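Local coordinates for protein aminoacyl-histidine dipeptidase (Vibrio alginolyticus, PDB 3MRU) that probably hydrolyses dipeptides, including aminoacyl-histidine substrates such as carnosine, as a zinc-dependent metallopeptidase of the M20C family, at residues V75-H80 and I168-D173; G178-G183 and D449-G454; N58-K63 and E142-I147; A161-G166 and E443-M448. One frame throughout, in Å; residues are numbered along the deposited sequence.

Interaction 1: V75-H80 and I168-D173; sequences VVLQAH and ILLNTD. With ZN (zinc ion), chain D.
Leu77 and Leu170 lie side by side where strands 75-80 and 168-171 run parallel, neighbours in the six-stranded sheet of the M20 catalytic domain. Packing is close in the middle of the pair. Leu170 N donates to Val76 O at 2.7 Å, nearly straight (173°), and Leu170 O receives Gln78 N at 2.9 Å, tying both polar backbone atoms to one strand. Leu170 CD1 reaches Val75 CG1 and Leu77 CD2, the latter at 3.5 Å, and Met479 of helix 469-485 covers both leucines. On the other face Leu169 CD2 meets Val76 CB at 3.5 Å. The ends are looser. The bond from Val76 N to Ile168 O is weak, and beyond Thr172 N, which still bonds to Gln78 O at 3.1 Å, the second segment leaves the strand towards the metal site, where Asp173 is partly exposed. There the His80 ring turns an edge to the Asp173 carboxylate, whose CG is anti to the backbone N (chi1 -160°), their planes 55° apart. Asp119 completes this zinc site, its OD1 beside His80 NE2, and Asn120 donates to Asp173 OD2. That same OD2 binds the zinc ion at 2.4 Å, with His80 NE2 at 2.8 Å.

Interaction 2: G178-G183 and D449-G454; sequences GEVYMG and DMVSFG
Tyr181 and Ser452 meet through their backbones as two segments run past each other in nearly opposite directions, 168° apart. Both backbone bonds are weak: Tyr181 N donates to Ser452 O at 3.0 Å, bent to 129° at the hydrogen, and Ser452 N to Tyr181 O at 3.4 Å. The same two carbonyls draw CA-H donors: Val180 CA lies 3.4 Å from Ser452 O, and Val451 CA approaches Tyr181 O at 3.5 Å. Each oxygen thus faces one N-H and one C-H of the other segment.

Side-chain contacts fall into two groups. Near the polar pair, with Tyr181 CG anti to the carbonyl carbon (chi1 -69°), Ser452 OG sits at the edge of the Tyr181 ring, close to its plane and 3.3 Å from CD1, while the two CB atoms are 3.9 Å apart. The apolar group centres on Val180, whose CG1 packs on Phe453 CB at 3.8 Å; Val451 lies beside it, although their exact spacing is doubtful. The Phe453 ring turns away from this contact to meet Phe415 edge-to-face and also Phe475.

Further backbone bonds extend each side: Val451 pairs with Leu169 and Asn171, whereas Val180 and Met182 pair with Met430. Strand 449-452 is one of the two outermost strands of the catalytic sheet in this chain, and Tyr181 opens the long strand 181-199 of another sheet. The contact therefore joins the edge of the zinc-binding sheet to a chain leaving it, consistent with the interdomain passage of two-domain M20 peptidases.

Interaction 3: N58-K63 and E142-I147; sequences NVFIKK and EVLLTI
Val59 and Leu145 exchange two straight backbone bonds at one end of an antiparallel strand pair: Val59 N to Leu145 O at 3.1 Å and Leu145 N to Val59 O at 2.9 Å, both with 170° at the hydrogen. Two residues on, Ile61 N reaches Val143 O at 3.2 Å, placed in the carbonyl plane on a lone pair, and Val143 N answers to Ile61 O at 3.1 Å. The peptide groups of Phe60 and Glu142 point outward instead; Phe60 pairs with Arg52, Glu142 with Val75 and Leu77. Where the pairing ends, a side chain takes over: Asn58 OD1 accepts Ile147 N at 2.7 Å, though the position of this oxygen is less certain. Asn58 ND2 donates to Gly155 O and its backbone N to Asp54 OD2. Glu142 OE2 accepts Lys165 N, while Lys62 NZ stays 6.6 Å from Glu142 OE1.

On one face of the sheet Phe60 and Leu144 lie side by side. Leu144 CG is anti to the backbone N (chi1 -162°), with CD2 against Phe60 CE2 and CD1 above one face of the ring, towards its rim. Trp163 meets the same ring. On the opposite face of the sheet, Val59, Ile61, Val143 and Leu145 pack against helices 36-46 and 124-132. Strand 50-53 flanks this pair beyond 59-63, and strand 75-80 lies beyond 141-146, placing the contact towards one edge of the six-stranded sheet.

Interaction 4: A161-G166 and E443-M448; sequences AGWLKG and EPYPNM
Tyr445 pushes its ring between Ala161 and Leu164, which cover opposite faces; its CG is anti to the carbonyl carbon (chi1 -41°), on the side of the 161-166 loop. Ala161 CB makes a CH-pi contact 4.1 Å from the ring centroid, 27° off the normal. From the other side Leu164 crosses the tyrosine at about a right angle, its CG 3.8 Å from Tyr445 CZ and its CD1 above the ring towards the rim. The hydroxyl enters the bend of the 161-166 loop, where Trp163 N donates to Tyr445 OH at 3.1 Å (154°) and Leu164 N adds a weak bond at 3.2 Å. Ala161 is modelled too near both Tyr445 CZ and OH, so the hydroxyl bonds and the spacing on that side, including the CH-pi distance, are approximate. Beside the ring, Pro444 CB touches Ala161 N at 3.6 Å, and Met448 brings CE near Leu164 CD1, though its sulfur is modelled too close to Gly166 O.

Neither segment is regular. They are the loops leading into strands 168-171 and 449-452, parallel neighbours in the catalytic sheet, and they meet at the ends where those strands begin, away from the zinc-bearing end.

In the next shell, a beta turn closed by Met448 N bonding to Tyr445 O at 3.0 Å brings Met448 back beside its tyrosine. Lys442 NZ binds the carbonyls of both Pro446 and Met448 around this turn. In the other loop, Gly162 has a positive phi as the chain curls round the hydroxyl. Leu164 also touches Glu142 and Leu144 of strand 141-146, and the Trp163 side chain touches Asp54 and Pro55.

Overall arrangement
Interactions 1, 2 and 3 all involve the same six-stranded sheet, in which strand 75-80 lies between 141-146 and 168-171. Leu77 O and Leu144 N, 2.7 Å apart, join interactions 1 and 3; Asn171 N and Val451 O, 2.9 Å apart, join 1 and 2. Interactions 2 and 3 do not touch. Interaction 4 lies against the sheet near the starts of strands 168-171 and 449-452, with Lys165 N 2.6 Å from Glu142 OE2 of interaction 3. Interaction 1 supplies His80 and Asp173 to one zinc ion, with Asp119 from outside it; Asp119 and His461 hold the second. The Ser452 side chain in interaction 2 comes about 9 Å from a zinc ion.

Interaction 1: V75-H80 and I168-D173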
loop_
_atom_site.group_PDB
_atom_site.type_symbol
_atom_site.label_atom_id
_atom_site.label_comp_id
_atom_site.label_asym_id
_atom_site.label_seq_id
_atom_site.Cartn_x
_atom_site.Cartn_y
_atom_site.Cartn_z
ATOM N N VAL A 75 18.388 16.055 -11.126
ATOM C CA VAL A 75 17.624 14.821 -10.996
ATOM C C VAL A 75 18.014 14.103 -9.710
ATOM O O VAL A 75 19.130 14.262 -9.220
ATOM C CB VAL A 75 17.859 13.881 -12.191
ATOM C CG1 VAL A 75 17.090 12.582 -12.004
ATOM C CG2 VAL A 75 17.455 14.564 -13.490
ATOM N N VAL A 76 17.089 13.319 -9.166
ATOM C CA VAL A 76 17.346 12.580 -7.939
ATOM C C VAL A 76 16.977 11.119 -8.107
ATOM O O VAL A 76 15.801 10.779 -8.149
ATOM C CB VAL A 76 16.554 13.143 -6.743
ATOM C CG1 VAL A 76 17.165 12.676 -5.421
ATOM C CG2 VAL A 76 16.501 14.660 -6.782
ATOM N N LEU A 77 17.990 10.263 -8.206
ATOM C CA LEU A 77 17.804 8.807 -8.233
ATOM C C LEU A 77 17.619 8.277 -6.815
ATOM O O LEU A 77 18.347 8.673 -5.892
ATOM C CB LEU A 77 18.991 8.126 -8.906
ATOM C CG LEU A 77 19.321 8.671 -10.299
ATOM C CD1 LEU A 77 20.634 8.122 -10.827
ATOM C CD2 LEU A 77 18.218 8.328 -11.233
ATOM N N GLN A 78 16.639 7.398 -6.626
ATOM C CA GLN A 78 16.295 7.010 -5.269
ATOM C C GLN A 78 15.904 5.573 -5.124
ATOM O O GLN A 78 15.197 4.993 -5.945
ATOM C CB GLN A 78 15.197 7.912 -4.706
ATOM C CG GLN A 78 14.894 7.725 -3.210
ATOM C CD GLN A 78 13.740 6.794 -2.956
ATOM O OE1 GLN A 78 13.694 6.136 -1.926
ATOM N NE2 GLN A 78 12.786 6.746 -3.882
ATOM N N ALA A 79 16.404 5.015 -4.042
ATOM C CA ALA A 79 16.146 3.647 -3.656
ATOM C C ALA A 79 16.236 3.638 -2.135
ATOM O O ALA A 79 16.607 4.657 -1.521
ATOM C CB ALA A 79 17.190 2.712 -4.265
ATOM N N HIS A 80 15.889 2.505 -1.529
ATOM C CA HIS A 80 15.995 2.375 -0.109
ATOM C C HIS A 80 16.955 1.228 0.194
ATOM O O HIS A 80 17.000 0.227 -0.541
ATOM C CB HIS A 80 14.632 2.134 0.475
ATOM C CG HIS A 80 14.085 0.794 0.146
ATOM N ND1 HIS A 80 14.433 -0.338 0.841
ATOM C CD2 HIS A 80 13.191 0.403 -0.792
ATOM C CE1 HIS A 80 13.788 -1.375 0.339
ATOM N NE2 HIS A 80 13.030 -0.953 -0.656
ATOM N N ILE A 168 12.771 16.935 -10.262
ATOM C CA ILE A 168 12.486 15.561 -10.667
ATOM C C ILE A 168 13.060 14.510 -9.716
ATOM O O ILE A 168 14.092 14.726 -9.080
ATOM C CB ILE A 168 13.000 15.277 -12.092
ATOM C CG1 ILE A 168 12.256 16.142 -13.110
ATOM C CG2 ILE A 168 12.855 13.802 -12.428
ATOM C CD1 ILE A 168 12.938 16.223 -14.457
ATOM N N LEU A 169 12.379 13.369 -9.634
ATOM C CA LEU A 169 12.815 12.256 -8.804
ATOM C C LEU A 169 12.603 10.968 -9.552
ATOM O O LEU A 169 11.606 10.810 -10.236
ATOM C CB LEU A 169 12.010 12.230 -7.510
ATOM C CG LEU A 169 12.315 11.409 -6.246
ATOM C CD1 LEU A 169 12.529 9.915 -6.496
ATOM C CD2 LEU A 169 13.460 12.016 -5.460
ATOM N N LEU A 170 13.545 10.043 -9.433
ATOM C CA LEU A 170 13.376 8.737 -10.049
ATOM C C LEU A 170 13.477 7.618 -9.026
ATOM O O LEU A 170 14.574 7.233 -8.597
ATOM C CB LEU A 170 14.357 8.547 -11.197
ATOM C CG LEU A 170 14.278 9.680 -12.230
ATOM C CD1 LEU A 170 15.578 9.829 -13.020
ATOM C CD2 LEU A 170 13.057 9.576 -13.175
ATOM N N ASN A 171 12.317 7.127 -8.609
ATOM C CA ASN A 171 12.286 6.023 -7.708
ATOM C C ASN A 171 12.332 4.721 -8.472
ATOM O O ASN A 171 11.619 4.529 -9.456
ATOM C CB ASN A 171 11.065 6.082 -6.823
ATOM C CG ASN A 171 10.919 4.836 -5.997
ATOM O OD1 ASN A 171 11.380 4.782 -4.863
ATOM N ND2 ASN A 171 10.312 3.804 -6.575
ATOM N N THR A 172 13.171 3.816 -7.989
ATOM C CA THR A 172 13.452 2.559 -8.655
ATOM C C THR A 172 12.825 1.421 -7.871
ATOM O O THR A 172 13.345 0.311 -7.864
ATOM C CB THR A 172 14.933 2.310 -8.630
ATOM O OG1 THR A 172 15.286 1.877 -7.317
ATOM C CG2 THR A 172 15.697 3.583 -8.920
ATOM N N ASP A 173 11.709 1.705 -7.200
ATOM C CA ASP A 173 11.152 0.790 -6.206
ATOM C C ASP A 173 9.934 0.005 -6.718
ATOM O O ASP A 173 9.428 -0.869 -6.016
ATOM C CB ASP A 173 10.829 1.562 -4.904
ATOM C CG ASP A 173 10.713 0.652 -3.665
ATOM O OD1 ASP A 173 10.407 1.182 -2.563
ATOM O OD2 ASP A 173 10.930 -0.576 -3.784
HETATM ZN ZN ZN D . 10.637 -1.768 -1.759
#

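Interaction 2: G178-G183 and D449-G454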
loop_
_atom_site.group_PDB
_atom_site.type_symbol
_atom_site.label_atom_id
_atom_site.label_comp_id
_atom_site.label_asym_id
_atom_site.label_seq_id
_atom_site.Cartn_x
_atom_site.Cartn_y
_atom_site.Cartn_z
ATOM N N GLY A 178 8.038 -1.951 -17.706
ATOM C CA GLY A 178 6.874 -1.444 -18.432
ATOM C C GLY A 178 5.658 -1.079 -17.590
ATOM O O GLY A 178 4.524 -1.065 -18.086
ATOM N N GLU A 179 5.911 -0.785 -16.313
ATOM C CA GLU A 179 4.893 -0.384 -15.348
ATOM C C GLU A 179 5.349 0.790 -14.511
ATOM O O GLU A 179 6.061 0.615 -13.538
ATOM C CB GLU A 179 4.622 -1.558 -14.417
ATOM C CG GLU A 179 3.728 -2.614 -15.020
ATOM C CD GLU A 179 3.024 -3.449 -13.965
ATOM O OE1 GLU A 179 2.871 -2.946 -12.816
ATOM O OE2 GLU A 179 2.626 -4.602 -14.287
ATOM N N VAL A 180 4.924 1.982 -14.877
ATOM C CA VAL A 180 5.280 3.165 -14.114
ATOM C C VAL A 180 4.204 3.685 -13.152
ATOM O O VAL A 180 3.026 3.323 -13.247
ATOM C CB VAL A 180 5.730 4.300 -15.032
ATOM C CG1 VAL A 180 7.143 4.687 -14.712
ATOM C CG2 VAL A 180 5.589 3.889 -16.485
ATOM N N TYR A 181 4.645 4.532 -12.226
ATOM C CA TYR A 181 3.782 5.134 -11.222
ATOM C C TYR A 181 3.895 6.647 -11.247
ATOM O O TYR A 181 4.996 7.197 -11.193
ATOM C CB TYR A 181 4.100 4.595 -9.821
ATOM C CG TYR A 181 3.711 3.148 -9.641
ATOM C CD1 TYR A 181 4.548 2.261 -8.976
ATOM C CD2 TYR A 181 2.518 2.660 -10.164
ATOM C CE1 TYR A 181 4.200 0.920 -8.831
ATOM C CE2 TYR A 181 2.160 1.339 -10.021
ATOM C CZ TYR A 181 3.001 0.469 -9.356
ATOM O OH TYR A 181 2.639 -0.855 -9.217
ATOM N N MET A 182 2.754 7.319 -11.347
ATOM C CA MET A 182 2.746 8.776 -11.343
ATOM C C MET A 182 1.996 9.318 -10.136
ATOM O O MET A 182 1.926 10.544 -9.930
ATOM C CB MET A 182 2.170 9.344 -12.642
ATOM C CG MET A 182 0.783 8.846 -12.998
ATOM S SD MET A 182 0.248 9.467 -14.605
ATOM C CE MET A 182 0.342 11.261 -14.377
ATOM N N GLY A 183 1.452 8.405 -9.332
ATOM C CA GLY A 183 0.755 8.798 -8.127
ATOM C C GLY A 183 0.348 7.634 -7.263
ATOM O O GLY A 183 0.270 6.478 -7.727
ATOM N N ASP A 449 7.840 16.690 -9.135
ATOM C CA ASP A 449 7.079 15.576 -9.695
ATOM C C ASP A 449 8.057 14.419 -9.770
ATOM O O ASP A 449 9.251 14.600 -9.496
ATOM C CB ASP A 449 6.618 15.895 -11.115
ATOM C CG ASP A 449 7.788 16.149 -12.059
ATOM O OD1 ASP A 449 8.844 16.658 -11.575
ATOM O OD2 ASP A 449 7.648 15.842 -13.284
ATOM N N MET A 450 7.567 13.246 -10.166
ATOM C CA MET A 450 8.382 12.053 -10.111
ATOM C C MET A 450 7.777 10.832 -10.768
ATOM O O MET A 450 6.655 10.860 -11.276
ATOM C CB MET A 450 8.737 11.735 -8.657
ATOM C CG MET A 450 7.589 11.779 -7.680
ATOM S SD MET A 450 8.177 11.864 -5.978
ATOM C CE MET A 450 8.834 13.546 -5.963
ATOM N N VAL A 451 8.568 9.762 -10.764
ATOM C CA VAL A 451 8.219 8.515 -11.410
ATOM C C VAL A 451 8.801 7.387 -10.597
ATOM O O VAL A 451 9.785 7.561 -9.896
ATOM C CB VAL A 451 8.788 8.388 -12.853
ATOM C CG1 VAL A 451 7.979 7.385 -13.644
ATOM C CG2 VAL A 451 8.752 9.687 -13.576
ATOM N N SER A 452 8.181 6.228 -10.725
ATOM C CA SER A 452 8.630 5.034 -10.084
ATOM C C SER A 452 8.475 3.871 -11.055
ATOM O O SER A 452 7.373 3.539 -11.466
ATOM C CB SER A 452 7.826 4.803 -8.803
ATOM O OG SER A 452 7.588 3.416 -8.571
ATOM N N PHE A 453 9.597 3.260 -11.408
ATOM C CA PHE A 453 9.642 2.065 -12.251
ATOM C C PHE A 453 10.908 1.275 -11.897
ATOM O O PHE A 453 11.894 1.850 -11.400
ATOM C CB PHE A 453 9.990 2.469 -13.672
ATOM C CG PHE A 453 11.309 3.170 -13.768
ATOM C CD1 PHE A 453 11.503 4.396 -13.135
ATOM C CD2 PHE A 453 12.366 2.596 -14.444
ATOM C CE1 PHE A 453 12.733 5.051 -13.194
ATOM C CE2 PHE A 453 13.595 3.239 -14.512
ATOM C CZ PHE A 453 13.783 4.468 -13.889
ATOM N N GLY A 454 10.892 -0.027 -12.177
ATOM C CA GLY A 454 12.066 -0.865 -11.985
ATOM C C GLY A 454 12.017 -2.196 -12.708
ATOM O O GLY A 454 11.096 -2.450 -13.462
#

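Interaction 3: N58-K63 and E142-I147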
loop_
_atom_site.group_PDB
_atom_site.type_symbol
_atom_site.label_atom_id
_atom_site.label_comp_id
_atom_site.label_asym_id
_atom_site.label_seq_id
_atom_site.Cartn_x
_atom_site.Cartn_y
_atom_site.Cartn_z
ATOM N N ASN A 58 19.724 9.185 6.089
ATOM C CA ASN A 58 19.545 8.971 4.648
ATOM C C ASN A 58 20.812 9.532 3.989
ATOM O O ASN A 58 21.405 10.518 4.462
ATOM C CB ASN A 58 18.285 9.599 4.043
ATOM C CG ASN A 58 17.017 9.015 4.631
ATOM O OD1 ASN A 58 16.780 7.803 4.568
ATOM N ND2 ASN A 58 16.195 9.879 5.226
ATOM N N VAL A 59 21.217 8.879 2.901
ATOM C CA VAL A 59 22.467 9.189 2.217
ATOM C C VAL A 59 22.151 10.005 0.975
ATOM O O VAL A 59 21.191 9.717 0.252
ATOM C CB VAL A 59 23.254 7.902 1.834
ATOM C CG1 VAL A 59 24.643 8.247 1.343
ATOM C CG2 VAL A 59 23.343 6.926 3.020
ATOM N N PHE A 60 22.953 11.045 0.761
ATOM C CA PHE A 60 22.803 11.954 -0.379
ATOM C C PHE A 60 24.161 12.079 -1.047
ATOM O O PHE A 60 25.158 12.335 -0.374
ATOM C CB PHE A 60 22.358 13.343 0.087
ATOM C CG PHE A 60 21.119 13.341 0.932
ATOM C CD1 PHE A 60 21.093 12.705 2.169
ATOM C CD2 PHE A 60 19.990 14.009 0.506
ATOM C CE1 PHE A 60 19.959 12.705 2.938
ATOM C CE2 PHE A 60 18.852 14.025 1.279
ATOM C CZ PHE A 60 18.838 13.368 2.492
ATOM N N ILE A 61 24.215 11.910 -2.359
ATOM C CA ILE A 61 25.496 11.882 -3.031
ATOM C C ILE A 61 25.415 12.714 -4.293
ATOM O O ILE A 61 24.565 12.470 -5.157
ATOM C CB ILE A 61 25.910 10.435 -3.342
ATOM C CG1 ILE A 61 26.237 9.690 -2.058
ATOM C CG2 ILE A 61 27.102 10.396 -4.284
ATOM C CD1 ILE A 61 26.268 8.166 -2.183
ATOM N N LYS A 62 26.298 13.700 -4.393
ATOM C CA LYS A 62 26.204 14.662 -5.476
ATOM C C LYS A 62 27.241 14.446 -6.575
ATOM O O LYS A 62 28.451 14.445 -6.335
ATOM C CB LYS A 62 26.252 16.101 -4.929
ATOM C CG LYS A 62 25.418 17.084 -5.758
ATOM C CD LYS A 62 25.595 18.548 -5.339
ATOM C CE LYS A 62 25.111 19.480 -6.479
ATOM N NZ LYS A 62 25.228 20.954 -6.200
ATOM N N LYS A 63 26.749 14.257 -7.789
ATOM C CA LYS A 63 27.618 14.191 -8.939
ATOM C C LYS A 63 27.239 15.261 -9.947
ATOM O O LYS A 63 26.089 15.316 -10.384
ATOM C CB LYS A 63 27.551 12.821 -9.591
ATOM C CG LYS A 63 28.360 12.714 -10.874
ATOM C CD LYS A 63 28.412 11.281 -11.315
ATOM C CE LYS A 63 29.189 11.109 -12.573
ATOM N NZ LYS A 63 28.833 9.789 -13.132
ATOM N N GLU A 142 21.756 13.967 -7.952
ATOM C CA GLU A 142 21.706 13.602 -6.546
ATOM C C GLU A 142 21.176 12.184 -6.452
ATOM O O GLU A 142 20.314 11.785 -7.232
ATOM C CB GLU A 142 20.784 14.547 -5.771
ATOM C CG GLU A 142 21.073 16.044 -5.987
ATOM C CD GLU A 142 20.218 16.948 -5.101
ATOM O OE1 GLU A 142 20.457 16.976 -3.871
ATOM O OE2 GLU A 142 19.312 17.631 -5.635
ATOM N N VAL A 143 21.718 11.414 -5.522
ATOM C CA VAL A 143 21.184 10.101 -5.230
ATOM C C VAL A 143 20.660 10.137 -3.814
ATOM O O VAL A 143 21.347 10.619 -2.911
ATOM C CB VAL A 143 22.249 8.967 -5.435
ATOM C CG1 VAL A 143 22.084 7.836 -4.425
ATOM C CG2 VAL A 143 22.149 8.409 -6.842
ATOM N N LEU A 144 19.441 9.646 -3.622
ATOM C CA LEU A 144 18.883 9.544 -2.284
ATOM C C LEU A 144 18.729 8.099 -1.868
ATOM O O LEU A 144 17.991 7.341 -2.495
ATOM C CB LEU A 144 17.520 10.225 -2.219
ATOM C CG LEU A 144 16.962 10.604 -0.855
ATOM C CD1 LEU A 144 17.638 9.872 0.299
ATOM C CD2 LEU A 144 17.161 12.061 -0.696
ATOM N N LEU A 145 19.410 7.716 -0.803
ATOM C CA LEU A 145 19.260 6.370 -0.312
ATOM C C LEU A 145 18.586 6.405 1.036
ATOM O O LEU A 145 19.219 6.715 2.052
ATOM C CB LEU A 145 20.610 5.671 -0.233
ATOM C CG LEU A 145 21.286 5.454 -1.578
ATOM C CD1 LEU A 145 22.643 4.898 -1.374
ATOM C CD2 LEU A 145 20.475 4.532 -2.484
ATOM N N THR A 146 17.292 6.091 1.036
ATOM C CA THR A 146 16.485 6.159 2.247
ATOM C C THR A 146 16.565 4.895 3.067
ATOM O O THR A 146 16.739 3.789 2.548
ATOM C CB THR A 146 15.014 6.440 1.956
ATOM O OG1 THR A 146 14.574 5.605 0.885
ATOM C CG2 THR A 146 14.825 7.877 1.579
ATOM N N ILE A 147 16.417 5.106 4.369
ATOM C CA ILE A 147 16.489 4.067 5.372
ATOM C C ILE A 147 15.075 3.616 5.678
ATOM O O ILE A 147 14.183 4.461 5.930
ATOM C CB ILE A 147 17.175 4.606 6.657
ATOM C CG1 ILE A 147 18.687 4.384 6.584
ATOM C CG2 ILE A 147 16.636 3.946 7.908
ATOM C CD1 ILE A 147 19.387 4.804 5.275
#

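Interaction 4: A161-G166 and E443-M448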
loop_
_atom_site.group_PDB
_atom_site.type_symbol
_atom_site.label_atom_id
_atom_site.label_comp_id
_atom_site.label_asym_id
_atom_site.label_seq_id
_atom_site.Cartn_x
_atom_site.Cartn_y
_atom_site.Cartn_z
ATOM N N ALA A 161 13.044 19.401 2.865
ATOM C CA ALA A 161 13.693 20.234 1.847
ATOM C C ALA A 161 14.991 20.988 2.143
ATOM O O ALA A 161 15.394 21.144 3.297
ATOM C CB ALA A 161 12.831 21.470 1.586
ATOM N N GLY A 162 15.634 21.468 1.084
ATOM C CA GLY A 162 16.888 22.184 1.212
ATOM C C GLY A 162 18.041 21.202 1.195
ATOM O O GLY A 162 19.188 21.562 1.468
ATOM N N TRP A 163 17.726 19.955 0.872
ATOM C CA TRP A 163 18.723 18.900 0.823
ATOM C C TRP A 163 18.823 18.431 -0.597
ATOM O O TRP A 163 19.807 17.797 -0.971
ATOM C CB TRP A 163 18.307 17.711 1.696
ATOM C CG TRP A 163 18.463 18.016 3.147
ATOM C CD1 TRP A 163 17.569 18.664 3.937
ATOM C CD2 TRP A 163 19.597 17.725 3.976
ATOM N NE1 TRP A 163 18.064 18.792 5.210
ATOM C CE2 TRP A 163 19.306 18.222 5.266
ATOM C CE3 TRP A 163 20.828 17.095 3.758
ATOM C CZ2 TRP A 163 20.202 18.101 6.347
ATOM C CZ3 TRP A 163 21.720 16.972 4.841
ATOM C CH2 TRP A 163 21.395 17.473 6.115
ATOM N N LEU A 164 17.817 18.772 -1.398
ATOM C CA LEU A 164 17.847 18.449 -2.810
ATOM C C LEU A 164 17.558 19.714 -3.604
ATOM O O LEU A 164 16.947 20.667 -3.075
ATOM C CB LEU A 164 16.846 17.366 -3.191
ATOM C CG LEU A 164 16.581 16.277 -2.152
ATOM C CD1 LEU A 164 15.488 15.342 -2.655
ATOM C CD2 LEU A 164 17.839 15.498 -1.859
ATOM N N LYS A 165 18.044 19.731 -4.856
ATOM C CA LYS A 165 17.438 20.553 -5.902
ATOM C C LYS A 165 17.046 19.617 -7.051
ATOM O O LYS A 165 17.331 18.411 -7.010
ATOM C CB LYS A 165 18.451 21.511 -6.534
ATOM C CG LYS A 165 17.785 22.663 -7.305
ATOM C CD LYS A 165 16.525 23.196 -6.583
ATOM C CE LYS A 165 15.980 24.442 -7.270
ATOM N NZ LYS A 165 15.321 25.362 -6.296
ATOM N N GLY A 166 16.397 20.175 -8.067
ATOM C CA GLY A 166 15.970 19.398 -9.217
ATOM C C GLY A 166 14.538 19.002 -8.917
ATOM O O GLY A 166 14.275 18.266 -7.966
ATOM N N GLU A 443 5.490 15.412 0.804
ATOM C CA GLU A 443 5.299 16.296 1.967
ATOM C C GLU A 443 6.200 17.548 1.866
ATOM O O GLU A 443 5.687 18.665 1.740
ATOM C CB GLU A 443 5.607 15.577 3.297
ATOM C CG GLU A 443 4.756 16.064 4.495
ATOM C CD GLU A 443 4.611 17.605 4.578
ATOM O OE1 GLU A 443 5.589 18.280 4.994
ATOM O OE2 GLU A 443 3.516 18.133 4.231
ATOM N N PRO A 444 7.540 17.376 1.908
ATOM C CA PRO A 444 8.386 18.501 1.462
ATOM C C PRO A 444 8.576 18.288 -0.035
ATOM O O PRO A 444 8.324 17.185 -0.514
ATOM C CB PRO A 444 9.701 18.282 2.216
ATOM C CG PRO A 444 9.333 17.327 3.371
ATOM C CD PRO A 444 8.275 16.462 2.785
ATOM N N TYR A 445 9.004 19.315 -0.768
ATOM C CA TYR A 445 9.139 19.223 -2.241
ATOM C C TYR A 445 7.842 18.824 -3.008
ATOM O O TYR A 445 7.891 17.955 -3.898
ATOM C CB TYR A 445 10.275 18.256 -2.662
ATOM C CG TYR A 445 11.563 18.314 -1.860
ATOM C CD1 TYR A 445 12.546 19.274 -2.141
ATOM C CD2 TYR A 445 11.818 17.379 -0.850
ATOM C CE1 TYR A 445 13.740 19.321 -1.414
ATOM C CE2 TYR A 445 13.000 17.414 -0.121
ATOM C CZ TYR A 445 13.959 18.386 -0.401
ATOM O OH TYR A 445 15.131 18.415 0.334
ATOM N N PRO A 446 6.677 19.430 -2.667
ATOM C CA PRO A 446 5.516 19.208 -3.549
ATOM C C PRO A 446 5.827 19.667 -4.962
ATOM O O PRO A 446 5.328 19.075 -5.923
ATOM C CB PRO A 446 4.412 20.091 -2.940
ATOM C CG PRO A 446 5.104 21.020 -2.000
ATOM C CD PRO A 446 6.327 20.291 -1.518
ATOM N N ASN A 447 6.689 20.671 -5.083
ATOM C CA ASN A 447 7.128 21.146 -6.385
ATOM C C ASN A 447 7.657 19.999 -7.243
ATOM O O ASN A 447 7.427 19.966 -8.453
ATOM C CB ASN A 447 8.200 22.226 -6.229
ATOM C CG ASN A 447 7.708 23.426 -5.443
ATOM O OD1 ASN A 447 6.509 23.584 -5.216
ATOM N ND2 ASN A 447 8.635 24.280 -5.025
ATOM N N MET A 448 8.363 19.059 -6.618
ATOM C CA MET A 448 8.895 17.912 -7.356
ATOM C C MET A 448 7.844 16.943 -7.833
ATOM O O MET A 448 7.064 16.422 -7.039
ATOM C CB MET A 448 9.879 17.128 -6.504
ATOM C CG MET A 448 11.252 17.719 -6.466
ATOM S SD MET A 448 12.417 16.376 -6.628
ATOM C CE MET A 448 12.282 15.589 -5.015
#